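Long-range contacts in hypothetical protein DUF871 (Enterococcus faecalis, PDB 2P0O), which is of unproven function but is probably a 6-phospho-N-acetylmuramidase of the MupG type, with an N-terminal TIM barrel: residues A[5-10]-A[29-34]; A[20-25]-A[224-229]. One frame throughout, in Å; residues are numbered along the deposited sequence.

How the contacts relate
From the N terminus the chain runs along strand 4-8, through helix 17-28 and into strand 33-38. Contact 1 (5-10 with 29-34) closes this first beta-alpha-beta unit, with 18 residues, mostly helix 17-28, between its segments. Contact 2 starts within that connection, on the helix at 20-25, and reaches across 198 intervening residues to 224-229, the end of the loop after strand 218-221 and the start of helix 228-240. The segments therefore alternate along the chain, and the two contacts cross. Contact 1 pairs the first two barrel strands; contact 2 ties helix 17-28 to the last unit. They also touch directly: I7 packs on Y22 and I23, V9 on I23, and F10 on P224.

Contact 1: residues A[5-10]-A[29-34]; sequences YGISVF and LGFDGI
The touching parts of 5-10 and 29-34 run 40° apart, where strands 4-8 and 33-38, the first two of the parallel TIM barrel, come together, joined by helix 17-28. I7 pairs with I34, and I7 N donates to G33 O at 2.9 Å from above the carbonyl plane. Just upstream, D32 N reaches Y5 O at 2.9 Å, almost in line with the carbonyl bond (163° at O). The helix has ended in a Schellman motif with G30 at C-prime, and this turn leads into F31. The F31 ring takes Y5 CB over one face, a CH-pi contact 4.0 Å from CB to the ring centroid, while G6 O lies at the ring edge. The Y5 ring itself packs on helix 203-212. I7 and I34 extend alongside each other on the same face of the sheet, their CG1 atoms 4.0 Å apart; the V9 side chain crosses that of I34 at a slant, CG2 to CG2. A water accepts from Y5 N and donates to G30 O and D32 OD2, while D32 OD1 makes a salt bridge to K27. The chemistry thus divides: water and charge close the start of the strand pair, where K27 probably helps keep D32 ionised, whereas apolar branches of I7 and I34 pack between the sheet and helices 17-28 and 48-62.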
loop_
_atom_site.group_PDB
_atom_site.type_symbol
_atom_site.label_atom_id
_atom_site.label_comp_id
_atom_site.label_asym_id
_atom_site.label_seq_id
_atom_site.Cartn_x
_atom_site.Cartn_y
_atom_site.Cartn_z
ATOM N N TYR A 5 2.068 6.909 -3.459
ATOM C CA TYR A 5 1.187 6.295 -2.465
ATOM C C TYR A 5 0.048 7.247 -2.134
ATOM O O TYR A 5 0.263 8.456 -2.047
ATOM C CB TYR A 5 1.926 5.923 -1.174
ATOM C CG TYR A 5 2.860 4.733 -1.278
ATOM C CD1 TYR A 5 2.347 3.427 -1.394
ATOM C CD2 TYR A 5 4.251 4.905 -1.256
ATOM C CE1 TYR A 5 3.199 2.308 -1.479
ATOM C CE2 TYR A 5 5.135 3.784 -1.350
ATOM C CZ TYR A 5 4.584 2.494 -1.450
ATOM O OH TYR A 5 5.393 1.394 -1.552
ATOM N N GLY A 6 -1.157 6.698 -1.936
ATOM C CA GLY A 6 -2.324 7.518 -1.642
ATOM C C GLY A 6 -3.256 6.964 -0.582
ATOM O O GLY A 6 -3.119 5.797 -0.149
ATOM N N ILE A 7 -4.189 7.815 -0.155
ATOM C CA ILE A 7 -5.229 7.480 0.831
ATOM C C ILE A 7 -6.615 7.802 0.289
ATOM O O ILE A 7 -6.757 8.569 -0.657
ATOM C CB ILE A 7 -5.037 8.244 2.173
ATOM C CG1 ILE A 7 -5.235 9.768 1.981
ATOM C CG2 ILE A 7 -3.680 7.894 2.743
ATOM C CD1 ILE A 7 -5.036 10.655 3.272
ATOM N N SER A 8 -7.639 7.232 0.913
ATOM C CA SER A 8 -9.030 7.564 0.594
ATOM C C SER A 8 -9.654 8.366 1.705
ATOM O O SER A 8 -9.288 8.229 2.869
ATOM C CB SER A 8 -9.848 6.300 0.354
ATOM O OG SER A 8 -9.347 5.617 -0.792
ATOM N N VAL A 9 -10.563 9.247 1.328
ATOM C CA VAL A 9 -11.328 10.027 2.279
ATOM C C VAL A 9 -12.784 9.902 1.881
ATOM O O VAL A 9 -13.095 9.868 0.700
ATOM C CB VAL A 9 -10.866 11.491 2.303
ATOM C CG1 VAL A 9 -11.814 12.338 3.137
ATOM C CG2 VAL A 9 -9.447 11.578 2.865
ATOM N N PHE A 10 -13.656 9.772 2.871
ATOM C CA PHE A 10 -15.093 9.541 2.646
ATOM C C PHE A 10 -15.872 10.774 3.081
ATOM O O PHE A 10 -15.941 11.102 4.271
ATOM C CB PHE A 10 -15.542 8.270 3.372
ATOM C CG PHE A 10 -14.927 7.020 2.794
ATOM C CD1 PHE A 10 -13.636 6.623 3.158
ATOM C CD2 PHE A 10 -15.602 6.289 1.814
ATOM C CE1 PHE A 10 -13.045 5.479 2.576
ATOM C CE2 PHE A 10 -15.027 5.145 1.239
ATOM C CZ PHE A 10 -13.773 4.732 1.617
ATOM N N LEU A 29 4.261 10.552 6.057
ATOM C CA LEU A 29 4.716 9.180 5.906
ATOM C C LEU A 29 4.986 8.824 4.444
ATOM O O LEU A 29 5.208 7.658 4.137
ATOM C CB LEU A 29 3.659 8.236 6.488
ATOM C CG LEU A 29 3.687 7.763 7.953
ATOM C CD1 LEU A 29 4.609 8.511 8.858
ATOM C CD2 LEU A 29 2.267 7.646 8.548
ATOM N N GLY A 30 4.940 9.805 3.539
ATOM C CA GLY A 30 5.191 9.537 2.117
ATOM C C GLY A 30 3.981 9.283 1.210
ATOM O O GLY A 30 4.125 8.727 0.115
ATOM N N PHE A 31 2.797 9.703 1.651
ATOM C CA PHE A 31 1.550 9.638 0.852
ATOM C C PHE A 31 1.245 11.007 0.241
ATOM O O PHE A 31 1.153 11.974 0.984
ATOM C CB PHE A 31 0.390 9.161 1.737
ATOM C CG PHE A 31 0.524 7.717 2.176
ATOM C CD1 PHE A 31 1.397 7.360 3.224
ATOM C CD2 PHE A 31 -0.210 6.716 1.535
ATOM C CE1 PHE A 31 1.544 6.025 3.619
ATOM C CE2 PHE A 31 -0.098 5.366 1.919
ATOM C CZ PHE A 31 0.783 5.019 2.960
ATOM N N ASP A 32 1.131 11.093 -1.090
ATOM C CA ASP A 32 0.955 12.375 -1.784
ATOM C C ASP A 32 -0.374 12.567 -2.469
ATOM O O ASP A 32 -0.569 13.583 -3.161
ATOM C CB ASP A 32 2.058 12.627 -2.837
ATOM C CG ASP A 32 3.435 12.724 -2.233
ATOM O OD1 ASP A 32 3.612 13.484 -1.254
ATOM O OD2 ASP A 32 4.342 12.019 -2.748
ATOM N N GLY A 33 -1.274 11.602 -2.298
ATOM C CA GLY A 33 -2.540 11.606 -3.007
ATOM C C GLY A 33 -3.738 11.217 -2.174
ATOM O O GLY A 33 -3.636 10.435 -1.207
ATOM N N ILE A 34 -4.886 11.771 -2.581
ATOM C CA ILE A 34 -6.175 11.454 -2.025
ATOM C C ILE A 34 -7.123 11.017 -3.141
ATOM O O ILE A 34 -7.152 11.620 -4.230
ATOM C CB ILE A 34 -6.799 12.661 -1.279
ATOM C CG1 ILE A 34 -5.919 13.071 -0.093
ATOM C CG2 ILE A 34 -8.248 12.334 -0.852
ATOM C CD1 ILE A 34 -6.140 14.511 0.381
HETATM O O HOH W 1 3.797 9.133 -2.435
#

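Contact 2: residues A[20-25]-A[224-229]; sequences IIYIKK and PTISER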
loop_
_atom_site.group_PDB
_atom_site.type_symbol
_atom_site.label_atom_id
_atom_site.label_comp_id
_atom_site.label_asym_id
_atom_site.label_seq_id
_atom_site.Cartn_x
_atom_site.Cartn_y
_atom_site.Cartn_z
ATOM N N ILE A 20 -8.422 14.745 9.620
ATOM C CA ILE A 20 -7.396 15.757 9.352
ATOM C C ILE A 20 -6.021 15.333 9.924
ATOM O O ILE A 20 -5.017 15.321 9.199
ATOM C CB ILE A 20 -7.871 17.163 9.831
ATOM C CG1 ILE A 20 -9.083 17.595 8.999
ATOM C CG2 ILE A 20 -6.751 18.203 9.761
ATOM C CD1 ILE A 20 -9.877 18.740 9.594
ATOM N N ILE A 21 -5.983 14.966 11.205
ATOM C CA ILE A 21 -4.774 14.382 11.823
ATOM C C ILE A 21 -4.180 13.281 10.932
ATOM O O ILE A 21 -2.996 13.320 10.575
ATOM C CB ILE A 21 -5.050 13.870 13.263
ATOM C CG1 ILE A 21 -5.215 15.052 14.204
ATOM C CG2 ILE A 21 -3.898 13.035 13.785
ATOM C CD1 ILE A 21 -6.072 14.772 15.440
ATOM N N TYR A 22 -5.033 12.326 10.555
ATOM C CA TYR A 22 -4.683 11.248 9.661
ATOM C C TYR A 22 -4.071 11.691 8.334
ATOM O O TYR A 22 -3.011 11.167 7.922
ATOM C CB TYR A 22 -5.921 10.391 9.394
ATOM C CG TYR A 22 -5.705 9.258 8.387
ATOM C CD1 TYR A 22 -4.901 8.148 8.686
ATOM C CD2 TYR A 22 -6.342 9.288 7.138
ATOM C CE1 TYR A 22 -4.732 7.085 7.735
ATOM C CE2 TYR A 22 -6.181 8.261 6.196
ATOM C CZ TYR A 22 -5.392 7.159 6.498
ATOM O OH TYR A 22 -5.273 6.151 5.538
ATOM N N ILE A 23 -4.758 12.598 7.642
ATOM C CA ILE A 23 -4.295 13.091 6.339
ATOM C C ILE A 23 -2.872 13.696 6.448
ATOM O O ILE A 23 -1.951 13.335 5.692
ATOM C CB ILE A 23 -5.294 14.112 5.729
ATOM C CG1 ILE A 23 -6.589 13.414 5.297
ATOM C CG2 ILE A 23 -4.664 14.835 4.539
ATOM C CD1 ILE A 23 -7.753 14.389 5.032
ATOM N N LYS A 24 -2.698 14.565 7.428
ATOM C CA LYS A 24 -1.415 15.209 7.688
ATOM C C LYS A 24 -0.303 14.203 8.011
ATOM O O LYS A 24 0.813 14.311 7.480
ATOM C CB LYS A 24 -1.547 16.244 8.814
ATOM C CG LYS A 24 -2.416 17.428 8.469
ATOM C CD LYS A 24 -2.251 18.567 9.507
ATOM C CE LYS A 24 -3.381 19.577 9.357
ATOM N NZ LYS A 24 -3.072 20.963 9.884
ATOM N N LYS A 25 -0.606 13.224 8.869
ATOM C CA LYS A 25 0.368 12.180 9.190
ATOM C C LYS A 25 0.728 11.340 7.972
ATOM O O LYS A 25 1.886 11.010 7.773
ATOM C CB LYS A 25 -0.167 11.259 10.267
ATOM C CG LYS A 25 0.123 11.759 11.647
ATOM C CD LYS A 25 -0.547 10.885 12.690
ATOM C CE LYS A 25 -0.418 11.572 14.042
ATOM N NZ LYS A 25 -0.951 10.649 15.071
ATOM N N PRO A 224 -11.021 3.981 5.120
ATOM C CA PRO A 224 -10.748 5.268 5.775
ATOM C C PRO A 224 -9.361 5.474 6.409
ATOM O O PRO A 224 -8.815 6.573 6.293
ATOM C CB PRO A 224 -11.856 5.369 6.836
ATOM C CG PRO A 224 -13.043 4.626 6.209
ATOM C CD PRO A 224 -12.348 3.452 5.487
ATOM N N THR A 225 -8.825 4.475 7.109
ATOM C CA THR A 225 -7.532 4.613 7.762
ATOM C C THR A 225 -6.836 3.258 7.850
ATOM O O THR A 225 -7.452 2.180 7.703
ATOM C CB THR A 225 -7.633 5.169 9.226
ATOM O OG1 THR A 225 -8.243 4.179 10.072
ATOM C CG2 THR A 225 -8.421 6.521 9.327
ATOM N N ILE A 226 -5.534 3.324 8.107
ATOM C CA ILE A 226 -4.761 2.148 8.494
ATOM C C ILE A 226 -4.495 2.282 9.982
ATOM O O ILE A 226 -4.622 3.381 10.519
ATOM C CB ILE A 226 -3.438 2.047 7.717
ATOM C CG1 ILE A 226 -2.794 3.423 7.553
ATOM C CG2 ILE A 226 -3.672 1.330 6.352
ATOM C CD1 ILE A 226 -1.365 3.376 7.058
ATOM N N SER A 227 -4.137 1.184 10.647
ATOM C CA SER A 227 -3.836 1.224 12.080
ATOM C C SER A 227 -2.508 1.951 12.338
ATOM O O SER A 227 -1.691 2.096 11.431
ATOM C CB SER A 227 -3.726 -0.188 12.629
ATOM O OG SER A 227 -2.575 -0.800 12.071
ATOM N N GLU A 228 -2.305 2.411 13.574
ATOM C CA GLU A 228 -1.032 2.984 13.995
ATOM C C GLU A 228 0.172 2.075 13.695
ATOM O O GLU A 228 1.238 2.557 13.286
ATOM C CB GLU A 228 -1.076 3.339 15.496
ATOM C CG GLU A 228 -2.125 4.399 15.854
ATOM C CD GLU A 228 -1.583 5.836 15.784
ATOM O OE1 GLU A 228 -0.374 6.017 15.470
ATOM O OE2 GLU A 228 -2.362 6.789 16.058
ATOM N N ARG A 229 -0.008 0.770 13.891
ATOM C CA ARG A 229 1.021 -0.220 13.661
ATOM C C ARG A 229 1.475 -0.212 12.204
ATOM O O ARG A 229 2.685 -0.304 11.880
ATOM C CB ARG A 229 0.454 -1.604 13.994
ATOM C CG ARG A 229 1.498 -2.718 14.000
ATOM C CD ARG A 229 0.842 -4.086 14.237
ATOM N NE ARG A 229 1.856 -5.112 14.460
ATOM C CZ ARG A 229 2.530 -5.756 13.502
ATOM N NH1 ARG A 229 2.315 -5.500 12.209
ATOM N NH2 ARG A 229 3.434 -6.656 13.841
#
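In the TIM barrel, this contact brings helix 17-28 of the first beta-alpha unit against the loop that leads from the last barrel strand, 218-221, into helix 228-240. Nearly all the close packing belongs to Y22. Its CG stands anti to the backbone N (chi1 176°), which extends the ring away from the helix backbone, so that it meets the loop. T225 lays its methyl over one face: T225 CG2 sits 3.8 Å from the centroid of the Y22 ring, only 7° off the normal, a well-centred CH-pi contact. The threonine places CG2 anti to its carbonyl carbon, leaving OG1 in the crowded position between N and C, where it is hydrogen-bonded to Q183. Farther out along the ring, Y22 OH comes to 3.5 Å from T225 CA, and I226 CG1 touches Y22 CE1 at 4.1 Å. I226 continues onto M231 and F234 of helix 228-240.

The other side is loose. K25 and E228 are both exposed, and K25 NZ stays 4.2 Å from E228 OE2, beyond a salt bridge, so any attraction between the charges is probably modest. S227, at the N-cap position of helix 228-240, bonds through OG to T230 OG1. No hydrogen bond joins the two segments; their tightest approach is Y22 CE2 to P224 O, 3.1 Å.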